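70 kDa protein (PDB 4B2N) cleaves rubber by oxidation as a processive, heme c-containing dioxygenase, with two heme c groups bound to a single chain. Local coordinates at residues A[46-51]-A[63-69]; A[296-302]-A[501-507]; A[56-61]-A[405-409]. All coordinates share one frame; numbering follows the deposited sequence.

Contact 1. Residues A[46-51]-A[63-69]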
loop_
_atom_site.group_PDB
_atom_site.type_symbol
_atom_site.label_atom_id
_atom_site.label_comp_id
_atom_site.label_asym_id
_atom_site.label_seq_id
_atom_site.Cartn_x
_atom_site.Cartn_y
_atom_site.Cartn_z
ATOM N N ARG A 46 3.336 18.600 -4.973
ATOM C CA ARG A 46 4.193 17.505 -5.410
ATOM C C ARG A 46 4.813 17.807 -6.756
ATOM O O ARG A 46 5.918 17.365 -7.007
ATOM C CB ARG A 46 3.341 16.224 -5.532
ATOM C CG ARG A 46 2.717 15.896 -4.182
ATOM C CD ARG A 46 1.815 14.686 -4.258
ATOM N NE ARG A 46 0.880 14.868 -5.392
ATOM C CZ ARG A 46 0.244 13.888 -5.998
ATOM N NH1 ARG A 46 0.391 12.649 -5.553
ATOM N NH2 ARG A 46 -0.439 14.171 -7.096
ATOM N N SER A 47 4.133 18.567 -7.618
ATOM C CA SER A 47 4.588 18.727 -8.984
ATOM C C SER A 47 5.685 19.809 -8.981
ATOM O O SER A 47 6.401 19.951 -9.968
ATOM C CB SER A 47 3.436 19.142 -9.913
ATOM O OG SER A 47 3.001 20.448 -9.507
ATOM N N LEU A 48 5.862 20.495 -7.851
ATOM C CA LEU A 48 6.924 21.507 -7.754
ATOM C C LEU A 48 8.270 20.861 -7.465
ATOM O O LEU A 48 9.332 21.533 -7.517
ATOM C CB LEU A 48 6.588 22.556 -6.677
ATOM C CG LEU A 48 5.285 23.333 -6.960
ATOM C CD1 LEU A 48 4.997 24.138 -5.723
ATOM C CD2 LEU A 48 5.298 24.265 -8.169
ATOM N N VAL A 49 8.262 19.579 -7.106
ATOM C CA VAL A 49 9.509 18.931 -6.631
ATOM C C VAL A 49 10.272 18.344 -7.816
ATOM O O VAL A 49 10.181 17.163 -8.134
ATOM C CB VAL A 49 9.241 17.907 -5.519
ATOM C CG1 VAL A 49 10.523 17.309 -4.996
ATOM C CG2 VAL A 49 8.401 18.568 -4.397
ATOM N N LYS A 50 11.104 19.189 -8.406
ATOM C CA LYS A 50 11.765 18.908 -9.659
ATOM C C LYS A 50 13.219 19.399 -9.424
ATOM O O LYS A 50 13.460 20.282 -8.564
ATOM C CB LYS A 50 11.124 19.863 -10.651
ATOM C CG LYS A 50 10.494 19.217 -11.836
ATOM C CD LYS A 50 9.379 18.301 -11.427
ATOM C CE LYS A 50 8.940 17.513 -12.664
ATOM N NZ LYS A 50 8.770 18.456 -13.817
ATOM N N GLN A 51 14.144 18.928 -10.252
ATOM C CA GLN A 51 15.503 19.518 -10.271
ATOM C C GLN A 51 15.479 21.056 -10.152
ATOM O O GLN A 51 14.746 21.755 -10.821
ATOM C CB GLN A 51 16.298 19.055 -11.494
ATOM C CG GLN A 51 17.828 19.223 -11.354
ATOM C CD GLN A 51 18.485 18.129 -10.475
ATOM O OE1 GLN A 51 19.097 18.421 -9.433
ATOM N NE2 GLN A 51 18.342 16.858 -10.892
ATOM N N PHE A 63 15.326 17.738 -0.796
ATOM C CA PHE A 63 14.532 16.689 -1.469
ATOM C C PHE A 63 15.379 15.866 -2.409
ATOM O O PHE A 63 16.275 16.375 -3.071
ATOM C CB PHE A 63 13.362 17.283 -2.272
ATOM C CG PHE A 63 12.405 18.095 -1.448
ATOM C CD1 PHE A 63 11.587 17.476 -0.465
ATOM C CD2 PHE A 63 12.317 19.515 -1.622
ATOM C CE1 PHE A 63 10.670 18.235 0.289
ATOM C CE2 PHE A 63 11.436 20.281 -0.827
ATOM C CZ PHE A 63 10.588 19.638 0.121
ATOM N N ASN A 64 15.032 14.608 -2.587
ATOM C CA ASN A 64 15.770 13.820 -3.568
ATOM C C ASN A 64 14.908 12.929 -4.395
ATOM O O ASN A 64 15.426 12.251 -5.281
ATOM C CB ASN A 64 16.928 13.057 -2.930
ATOM C CG ASN A 64 16.451 11.927 -2.051
ATOM O OD1 ASN A 64 15.312 11.525 -2.110
ATOM N ND2 ASN A 64 17.338 11.416 -1.222
ATOM N N ALA A 65 13.589 12.951 -4.169
ATOM C CA ALA A 65 12.723 12.075 -4.963
ATOM C C ALA A 65 11.790 12.962 -5.771
ATOM O O ALA A 65 10.767 13.463 -5.239
ATOM C CB ALA A 65 11.935 11.142 -4.059
ATOM N N TYR A 66 12.151 13.150 -7.048
ATOM C CA TYR A 66 11.478 14.140 -7.823
ATOM C C TYR A 66 10.249 13.588 -8.458
ATOM O O TYR A 66 10.236 12.425 -8.870
ATOM C CB TYR A 66 12.366 14.773 -8.875
ATOM C CG TYR A 66 13.566 15.495 -8.299
ATOM C CD1 TYR A 66 13.422 16.480 -7.324
ATOM C CD2 TYR A 66 14.850 15.184 -8.710
ATOM C CE1 TYR A 66 14.545 17.146 -6.781
ATOM C CE2 TYR A 66 15.970 15.842 -8.156
ATOM C CZ TYR A 66 15.795 16.845 -7.218
ATOM O OH TYR A 66 16.883 17.511 -6.647
ATOM N N PHE A 67 9.250 14.454 -8.565
ATOM C CA PHE A 67 8.054 14.219 -9.330
ATOM C C PHE A 67 8.383 14.162 -10.814
ATOM O O PHE A 67 9.177 14.946 -11.277
ATOM C CB PHE A 67 7.123 15.379 -9.082
ATOM C CG PHE A 67 5.737 15.191 -9.592
ATOM C CD1 PHE A 67 4.773 14.424 -8.847
ATOM C CD2 PHE A 67 5.382 15.723 -10.802
ATOM C CE1 PHE A 67 3.464 14.264 -9.302
ATOM C CE2 PHE A 67 4.052 15.631 -11.240
ATOM C CZ PHE A 67 3.089 14.874 -10.493
ATOM N N VAL A 68 7.741 13.266 -11.574
ATOM C CA VAL A 68 7.895 13.256 -13.021
ATOM C C VAL A 68 6.528 13.457 -13.646
ATOM O O VAL A 68 5.582 12.691 -13.375
ATOM C CB VAL A 68 8.493 11.926 -13.582
ATOM C CG1 VAL A 68 8.465 11.976 -15.119
ATOM C CG2 VAL A 68 9.906 11.790 -13.097
ATOM N N ASP A 69 6.431 14.463 -14.487
ATOM C CA ASP A 69 5.164 14.833 -15.090
ATOM C C ASP A 69 5.011 14.002 -16.353
ATOM O O ASP A 69 5.731 14.199 -17.315
ATOM C CB ASP A 69 5.129 16.354 -15.337
ATOM C CG ASP A 69 3.823 16.809 -15.982
ATOM O OD1 ASP A 69 2.987 15.957 -16.385
ATOM O OD2 ASP A 69 3.651 18.022 -16.140
HETATM O O HOH W 1 8.575 16.104 -15.419
#
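Val49 is the centre of an inverse gamma turn, and its carbonyl oxygen joins 46-51 to the extended run 63-69. Phe67 N donates to Val49 O at 2.9 Å, with an N-H...O angle of 144°. Val49 CG1 stands anti to its backbone N (chi1 -177°). That places it across the flank of Tyr66, 3.8 Å from CD1, and near Phe63 CB. The Tyr66 ring lies against the next piece of backbone. Gln51 N sits over the ring centre, 3.7 Å above its plane, and Lys50 C lies over the same face nearer the rim. The Gln51 amide passes the ring at a slant, its plane 68° from that of the ring.

The Phe67 ring packs against the 3-10 segment that ends at Leu48. Ser47 CA makes a CH-pi contact over its face, 3.9 Å from the ring centroid. Phe67 CE1 lies over one face of the Arg46 guanidinium. That group forms a salt bridge with Asp44, and its NH1 makes weak hydrogen bonds with the backbone oxygens of Arg294 and Lys297. The Lys50 chain bends at chi2 and chi4 and runs past the Phe67 edge. One water then takes hydrogen bonds from both Lys50 NZ and Asp69 N, each 2.9 Å long. Lys50 NZ stays 5.6 Å from Asp69 OD2, so the two charges do not touch directly. Asp69 OD1 accepts a hydrogen bond from Asn72 N.

Both segments belong to the long loop between helices 27-32 and 88-104. Ala65 and Val68 rest on Arg299 of strand 299-300, and Asn64 pairs with Ala418 just before strand 420-422.

Contact 2. Residues A[296-302]-A[501-507]. With HEC (heme c), chain D.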
loop_
_atom_site.group_PDB
_atom_site.type_symbol
_atom_site.label_atom_id
_atom_site.label_comp_id
_atom_site.label_asym_id
_atom_site.label_seq_id
_atom_site.Cartn_x
_atom_site.Cartn_y
_atom_site.Cartn_z
ATOM N N PHE A 296 0.706 14.325 -0.665
ATOM C CA PHE A 296 2.007 14.865 -0.244
ATOM C C PHE A 296 3.209 14.083 -0.738
ATOM O O PHE A 296 4.392 14.447 -0.534
ATOM C CB PHE A 296 2.029 15.041 1.299
ATOM C CG PHE A 296 1.063 16.068 1.758
ATOM C CD1 PHE A 296 1.433 17.409 1.760
ATOM C CD2 PHE A 296 -0.216 15.725 2.131
ATOM C CE1 PHE A 296 0.513 18.405 2.166
ATOM C CE2 PHE A 296 -1.125 16.682 2.540
ATOM C CZ PHE A 296 -0.757 18.018 2.567
ATOM N N LYS A 297 2.928 13.033 -1.461
ATOM C CA LYS A 297 3.994 12.121 -1.859
ATOM C C LYS A 297 4.288 12.255 -3.325
ATOM O O LYS A 297 3.444 11.936 -4.173
ATOM C CB LYS A 297 3.607 10.687 -1.458
ATOM C CG LYS A 297 3.518 10.590 0.054
ATOM C CD LYS A 297 2.893 9.275 0.558
ATOM C CE LYS A 297 3.995 8.195 0.640
ATOM N NZ LYS A 297 3.374 6.907 1.194
ATOM N N THR A 298 5.481 12.737 -3.642
ATOM C CA THR A 298 5.946 12.814 -5.046
ATOM C C THR A 298 6.108 11.484 -5.716
ATOM O O THR A 298 5.980 11.415 -6.978
ATOM C CB THR A 298 7.295 13.590 -5.124
ATOM O OG1 THR A 298 8.263 12.857 -4.340
ATOM C CG2 THR A 298 7.141 15.043 -4.570
ATOM N N ARG A 299 6.249 10.395 -4.929
ATOM C CA ARG A 299 6.469 9.069 -5.519
ATOM C C ARG A 299 5.421 8.068 -5.042
ATOM O O ARG A 299 4.780 8.277 -4.016
ATOM C CB ARG A 299 7.850 8.476 -5.122
ATOM C CG ARG A 299 9.015 9.444 -5.277
ATOM C CD ARG A 299 9.233 9.885 -6.720
ATOM N NE ARG A 299 9.714 8.784 -7.566
ATOM C CZ ARG A 299 9.959 8.829 -8.858
ATOM N NH1 ARG A 299 9.751 9.937 -9.560
ATOM N NH2 ARG A 299 10.432 7.722 -9.468
ATOM N N GLN A 300 5.416 6.937 -5.723
ATOM C CA GLN A 300 4.619 5.761 -5.339
ATOM C C GLN A 300 5.595 4.704 -4.756
ATOM O O GLN A 300 6.742 4.602 -5.183
ATOM C CB GLN A 300 3.958 5.171 -6.606
ATOM C CG GLN A 300 3.221 6.210 -7.430
ATOM C CD GLN A 300 1.731 6.220 -7.145
ATOM O OE1 GLN A 300 0.937 6.715 -7.941
ATOM N NE2 GLN A 300 1.371 5.795 -5.974
ATOM N N PHE A 301 5.066 3.878 -3.846
ATOM C CA PHE A 301 5.656 2.681 -3.383
ATOM C C PHE A 301 6.688 2.986 -2.326
ATOM O O PHE A 301 7.208 4.133 -2.220
ATOM C CB PHE A 301 6.183 1.828 -4.546
ATOM C CG PHE A 301 5.087 1.160 -5.380
ATOM C CD1 PHE A 301 3.920 0.683 -4.816
ATOM C CD2 PHE A 301 5.287 0.951 -6.750
ATOM C CE1 PHE A 301 2.934 0.025 -5.592
ATOM C CE2 PHE A 301 4.329 0.274 -7.531
ATOM C CZ PHE A 301 3.131 -0.195 -6.953
ATOM N N TRP A 302 6.949 1.979 -1.497
ATOM C CA TRP A 302 7.851 2.172 -0.357
ATOM C C TRP A 302 9.244 2.560 -0.741
ATOM O O TRP A 302 9.931 3.179 0.063
ATOM C CB TRP A 302 7.933 0.879 0.475
ATOM C CG TRP A 302 6.786 0.826 1.423
ATOM C CD1 TRP A 302 5.675 -0.031 1.430
ATOM C CD2 TRP A 302 6.645 1.674 2.585
ATOM N NE1 TRP A 302 4.883 0.236 2.502
ATOM C CE2 TRP A 302 5.435 1.243 3.262
ATOM C CE3 TRP A 302 7.468 2.687 3.180
ATOM C CZ2 TRP A 302 4.999 1.858 4.424
ATOM C CZ3 TRP A 302 7.029 3.291 4.367
ATOM C CH2 TRP A 302 5.833 2.875 5.000
ATOM N N TYR A 501 14.269 3.683 1.246
ATOM C CA TYR A 501 12.837 3.761 1.481
ATOM C C TYR A 501 12.414 5.231 1.613
ATOM O O TYR A 501 13.189 6.091 2.138
ATOM C CB TYR A 501 12.456 2.944 2.738
ATOM C CG TYR A 501 12.769 1.491 2.633
ATOM C CD1 TYR A 501 12.149 0.684 1.675
ATOM C CD2 TYR A 501 13.652 0.889 3.561
ATOM C CE1 TYR A 501 12.462 -0.681 1.586
ATOM C CE2 TYR A 501 13.956 -0.455 3.502
ATOM C CZ TYR A 501 13.345 -1.242 2.505
ATOM O OH TYR A 501 13.656 -2.574 2.447
ATOM N N ILE A 502 11.191 5.540 1.162
ATOM C CA ILE A 502 10.610 6.868 1.329
ATOM C C ILE A 502 10.407 7.138 2.856
ATOM O O ILE A 502 10.042 6.201 3.608
ATOM C CB ILE A 502 9.272 6.929 0.561
ATOM C CG1 ILE A 502 8.687 8.328 0.554
ATOM C CG2 ILE A 502 8.256 5.997 1.197
ATOM C CD1 ILE A 502 9.562 9.297 -0.222
ATOM N N ALA A 503 10.776 8.340 3.340
ATOM C CA ALA A 503 10.353 8.813 4.678
ATOM C C ALA A 503 8.883 9.329 4.507
ATOM O O ALA A 503 8.615 10.392 3.907
ATOM C CB ALA A 503 11.328 9.875 5.236
ATOM N N PRO A 504 7.892 8.542 4.944
ATOM C CA PRO A 504 6.542 8.965 4.501
ATOM C C PRO A 504 5.991 10.158 5.300
ATOM O O PRO A 504 6.546 10.469 6.331
ATOM C CB PRO A 504 5.662 7.753 4.821
ATOM C CG PRO A 504 6.412 6.987 5.876
ATOM C CD PRO A 504 7.891 7.250 5.656
ATOM N N PRO A 505 4.917 10.815 4.811
ATOM C CA PRO A 505 4.233 11.863 5.593
ATOM C C PRO A 505 3.806 11.332 6.956
ATOM O O PRO A 505 3.308 10.139 7.113
ATOM C CB PRO A 505 2.962 12.207 4.715
ATOM C CG PRO A 505 3.366 11.803 3.290
ATOM C CD PRO A 505 4.188 10.533 3.533
ATOM N N LEU A 506 3.970 12.199 7.947
ATOM C CA LEU A 506 3.485 11.914 9.305
ATOM C C LEU A 506 2.122 12.495 9.614
ATOM O O LEU A 506 1.585 12.226 10.671
ATOM C CB LEU A 506 4.503 12.277 10.401
ATOM C CG LEU A 506 5.921 11.740 10.164
ATOM C CD1 LEU A 506 6.831 12.131 11.309
ATOM C CD2 LEU A 506 5.886 10.216 10.137
ATOM N N TYR A 507 1.512 13.210 8.650
ATOM C CA TYR A 507 0.111 13.548 8.745
ATOM C C TYR A 507 -0.651 12.253 8.941
ATOM O O TYR A 507 -0.576 11.378 8.114
ATOM C CB TYR A 507 -0.367 14.180 7.433
ATOM C CG TYR A 507 0.202 15.575 7.144
ATOM C CD1 TYR A 507 0.210 16.592 8.133
ATOM C CD2 TYR A 507 0.652 15.879 5.881
ATOM C CE1 TYR A 507 0.699 17.875 7.845
ATOM C CE2 TYR A 507 1.155 17.140 5.558
ATOM C CZ TYR A 507 1.125 18.161 6.539
ATOM O OH TYR A 507 1.588 19.430 6.202
HETATM FE FE HEC D . 11.473 8.598 10.320
HETATM C CHA HEC D . 9.662 5.881 9.189
HETATM C CHB HEC D . 8.899 9.454 12.635
HETATM C CHC HEC D . 13.438 10.968 11.803
HETATM C CHD HEC D . 13.399 8.517 7.502
HETATM N NA HEC D . 9.620 7.891 10.720
HETATM C C1A HEC D . 9.092 6.657 10.266
HETATM C C2A HEC D . 7.822 6.346 10.917
HETATM C C3A HEC D . 7.596 7.403 11.919
HETATM C C4A HEC D . 8.745 8.278 11.817
HETATM C CMA HEC D . 6.390 7.518 12.826
HETATM C CAA HEC D . 6.841 5.228 10.569
HETATM C CBA HEC D . 6.056 5.870 9.367
HETATM C CGA HEC D . 5.161 4.824 8.685
HETATM O O1A HEC D . 5.290 3.632 9.065
HETATM O O2A HEC D . 4.273 5.102 7.798
HETATM N NB HEC D . 11.178 9.962 11.968
HETATM C C1B HEC D . 10.142 10.201 12.771
HETATM C C2B HEC D . 10.333 11.241 13.787
HETATM C C3B HEC D . 11.721 11.674 13.537
HETATM C C4B HEC D . 12.125 10.837 12.419
HETATM C CMB HEC D . 9.320 11.712 14.804
HETATM C CAB HEC D . 12.545 12.699 14.287
HETATM C CBB HEC D . 12.853 12.328 15.600
HETATM N NC HEC D . 12.996 9.646 9.723
HETATM C C1C HEC D . 13.829 10.492 10.507
HETATM C C2C HEC D . 15.084 10.882 9.874
HETATM C C3C HEC D . 15.063 10.175 8.618
HETATM C C4C HEC D . 13.819 9.355 8.599
HETATM C CMC HEC D . 16.161 11.813 10.409
HETATM C CAC HEC D . 16.161 10.238 7.598
HETATM C CBC HEC D . 17.463 10.006 7.846
HETATM N ND HEC D . 11.472 7.507 8.665
HETATM C C1D HEC D . 12.331 7.516 7.652
HETATM C C2D HEC D . 12.166 6.520 6.601
HETATM C C3D HEC D . 11.070 5.721 7.097
HETATM C C4D HEC D . 10.745 6.384 8.357
HETATM C CMD HEC D . 12.959 6.342 5.331
HETATM C CAD HEC D . 10.437 4.523 6.429
HETATM C CBD HEC D . 11.111 3.307 7.085
HETATM C CGD HEC D . 10.569 1.996 6.570
HETATM O O1D HEC D . 11.312 1.117 6.112
HETATM O O2D HEC D . 9.360 1.893 6.604
#
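Trp302, just after strand 299-300, meets Tyr501 of strand 500-502 between the two heme c pockets, with 501-507 in the cytochrome c-like region. One backbone hydrogen bond crosses the contact. Ile502 N donates to Trp302 O at 2.9 Å, almost straight at 165° and tilted from the carbonyl plane. Tyr501 CA adds a CA-H...O contact to the same oxygen at 3.3 Å, and this oxygen also lies in the plane of the Tyr501 ring, at its edge.

The aromatic contact is edge-to-face. Tyr507 turns its edge to the Phe296 face, with CE2 of Tyr507 3.5 Å above the centre of the Phe296 ring. The planes stand 55° apart.

Apolar packing fills the middle. Ile502 CG2 crosses toward Trp302 CE3 at 3.9 Å, and Pro504 CG slants against Trp302 CZ3. The Lys297 chain runs across the Pro505 ring, tightly packed, with CG of both residues 3.5 Å apart. A bend at chi3 (85°) then carries Lys297 NZ on to a propionate oxygen of the heme ligated by His195, to which it hydrogen-bonds.

Both hemes take part. Phe301 N and Trp302 N hydrogen-bond to propionates of the His195 heme, while Trp302 CZ3 meets propionate oxygen O2D of the heme ligated by His394. Trp302 thus touches both groups. Pro504 O accepts from His394 ND1, which should hold the imidazole of this axial ligand in its rotation. Ala503 CB sits against the porphyrin of the His394 heme, 3.4 Å from its CHD atom. Leu506 CD1 approaches the same porphyrin 3.6 Å from CHB.

Contact 3. Residues A[56-61]-A[405-409]; sequences NPNAAL and PNYLP
Asn56 points its amide at the backbone of 405-409 while its other end stays with its own turn. CG stands anti to the backbone N (chi1 169°), which brings ND2 to Pro405 O at 3.1 Å. The donor approaches from above the carbonyl plane, with an N-H...O angle of 149°. The amide oxygen OD1 accepts from Asn58 N at 2.7 Å. This is an Asx turn, and it coincides with a type I beta turn from Asn56 to Ala59. ND2 also gives a hydrogen bond to a water, and that water donates to Asn406 OD1. The side chain of Asn56 is therefore gripped at both ends of its amide.

Beyond the turn the backbones come close. Ala60 N donates to Asn406 O at 2.7 Å, nearly straight at 161°, and Ala59 CA adds a CA-H...O contact to the same oxygen. The Ala60 methyl then meets the Tyr407 ring obliquely, with CB 3.6 Å from CD1. Leu61 and Leu408 lie side by side and point the same way, their CD2 atoms 4.0 Å apart.

The contact joins two irregular loops near the protein surface. One runs between helices 27-32 and 88-104. The other follows helix 399-402, whose His401 meets the Tyr407 ring edge-to-face, and leads toward strand 420-422.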
loop_
_atom_site.group_PDB
_atom_site.type_symbol
_atom_site.label_atom_id
_atom_site.label_comp_id
_atom_site.label_asym_id
_atom_site.label_seq_id
_atom_site.Cartn_x
_atom_site.Cartn_y
_atom_site.Cartn_z
ATOM N N ASN A 56 18.445 26.369 -1.854
ATOM C CA ASN A 56 19.429 26.561 -0.805
ATOM C C ASN A 56 20.078 25.237 -0.358
ATOM O O ASN A 56 19.490 24.465 0.405
ATOM C CB ASN A 56 18.835 27.333 0.382
ATOM C CG ASN A 56 19.765 27.310 1.604
ATOM O OD1 ASN A 56 20.942 26.907 1.506
ATOM N ND2 ASN A 56 19.258 27.705 2.750
ATOM N N PRO A 57 21.299 24.981 -0.817
ATOM C CA PRO A 57 21.888 23.680 -0.562
ATOM C C PRO A 57 22.231 23.458 0.897
ATOM O O PRO A 57 22.508 22.313 1.254
ATOM C CB PRO A 57 23.176 23.706 -1.381
ATOM C CG PRO A 57 23.552 25.151 -1.437
ATOM C CD PRO A 57 22.280 25.945 -1.382
ATOM N N ASN A 58 22.139 24.502 1.738
ATOM C CA ASN A 58 22.350 24.346 3.177
ATOM C C ASN A 58 21.084 24.212 3.993
ATOM O O ASN A 58 21.161 24.032 5.193
ATOM C CB ASN A 58 23.177 25.482 3.731
ATOM C CG ASN A 58 24.493 25.579 3.015
ATOM O OD1 ASN A 58 24.709 26.526 2.272
ATOM N ND2 ASN A 58 25.338 24.556 3.153
ATOM N N ALA A 59 19.925 24.289 3.347
ATOM C CA ALA A 59 18.659 24.132 4.059
ATOM C C ALA A 59 18.599 22.784 4.848
ATOM O O ALA A 59 19.270 21.807 4.505
ATOM C CB ALA A 59 17.467 24.246 3.095
ATOM N N ALA A 60 17.769 22.762 5.890
ATOM C CA ALA A 60 17.523 21.572 6.728
ATOM C C ALA A 60 17.003 20.393 5.920
ATOM O O ALA A 60 17.298 19.236 6.219
ATOM C CB ALA A 60 16.514 21.894 7.821
ATOM N N LEU A 61 16.215 20.689 4.899
ATOM C CA LEU A 61 15.641 19.601 4.086
ATOM C C LEU A 61 16.065 19.670 2.621
ATOM O O LEU A 61 15.798 20.658 1.929
ATOM C CB LEU A 61 14.118 19.651 4.201
ATOM C CG LEU A 61 13.298 18.748 3.250
ATOM C CD1 LEU A 61 13.617 17.250 3.458
ATOM C CD2 LEU A 61 11.825 18.975 3.449
ATOM N N PRO A 405 13.609 29.924 4.562
ATOM C CA PRO A 405 14.452 29.208 3.594
ATOM C C PRO A 405 15.644 28.468 4.198
ATOM O O PRO A 405 16.285 27.706 3.474
ATOM C CB PRO A 405 14.885 30.288 2.588
ATOM C CG PRO A 405 14.632 31.586 3.286
ATOM C CD PRO A 405 13.467 31.350 4.219
ATOM N N ASN A 406 15.947 28.671 5.484
ATOM C CA ASN A 406 16.870 27.753 6.151
ATOM C C ASN A 406 16.239 26.337 6.264
ATOM O O ASN A 406 16.960 25.329 6.440
ATOM C CB ASN A 406 17.271 28.263 7.545
ATOM C CG ASN A 406 17.975 29.607 7.485
ATOM O OD1 ASN A 406 18.811 29.839 6.607
ATOM N ND2 ASN A 406 17.596 30.508 8.378
ATOM N N TYR A 407 14.910 26.260 6.153
ATOM C CA TYR A 407 14.195 24.969 6.311
ATOM C C TYR A 407 13.624 24.455 4.995
ATOM O O TYR A 407 13.730 23.269 4.711
ATOM C CB TYR A 407 13.099 25.049 7.412
ATOM C CG TYR A 407 13.798 25.204 8.721
ATOM C CD1 TYR A 407 14.232 24.096 9.424
ATOM C CD2 TYR A 407 14.127 26.464 9.197
ATOM C CE1 TYR A 407 14.957 24.248 10.619
ATOM C CE2 TYR A 407 14.871 26.621 10.367
ATOM C CZ TYR A 407 15.285 25.502 11.065
ATOM O OH TYR A 407 16.016 25.594 12.248
ATOM N N LEU A 408 13.037 25.342 4.198
ATOM C CA LEU A 408 12.198 24.914 3.047
ATOM C C LEU A 408 12.285 26.030 2.055
ATOM O O LEU A 408 12.131 27.169 2.470
ATOM C CB LEU A 408 10.716 24.849 3.436
ATOM C CG LEU A 408 9.802 23.638 3.229
ATOM C CD1 LEU A 408 8.359 24.064 3.005
ATOM C CD2 LEU A 408 10.284 22.465 2.359
ATOM N N PRO A 409 12.452 25.727 0.737
ATOM C CA PRO A 409 12.707 26.760 -0.266
ATOM C C PRO A 409 11.402 27.340 -0.758
ATOM O O PRO A 409 11.425 28.306 -1.453
ATOM C CB PRO A 409 13.392 25.987 -1.397
ATOM C CG PRO A 409 12.747 24.616 -1.331
ATOM C CD PRO A 409 12.501 24.359 0.145
HETATM O O HOH W 2 20.773 27.743 5.235
#

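In the fold
Contacts 1 and 2 touch directly, with centres 12 Å apart. Thr298 OG1 and Ala65 O lie 2.7 Å apart and form a hydrogen bond. Arg46 CD packs 3.2 Å from Lys297 O, so contact 1 backs the segment that binds one heme c. Contact 3 lies farther out, with its centre 30 Å from that of the chain. It still meets contact 1 where Phe63 CZ packs on Leu408 CD2 at 3.6 Å. Contacts 2 and 3 do not touch, their nearest atoms being about 8 Å apart. Contact 2 lies against both hemes. The Leu61 side chain of contact 3 comes within about 9 Å of a heme.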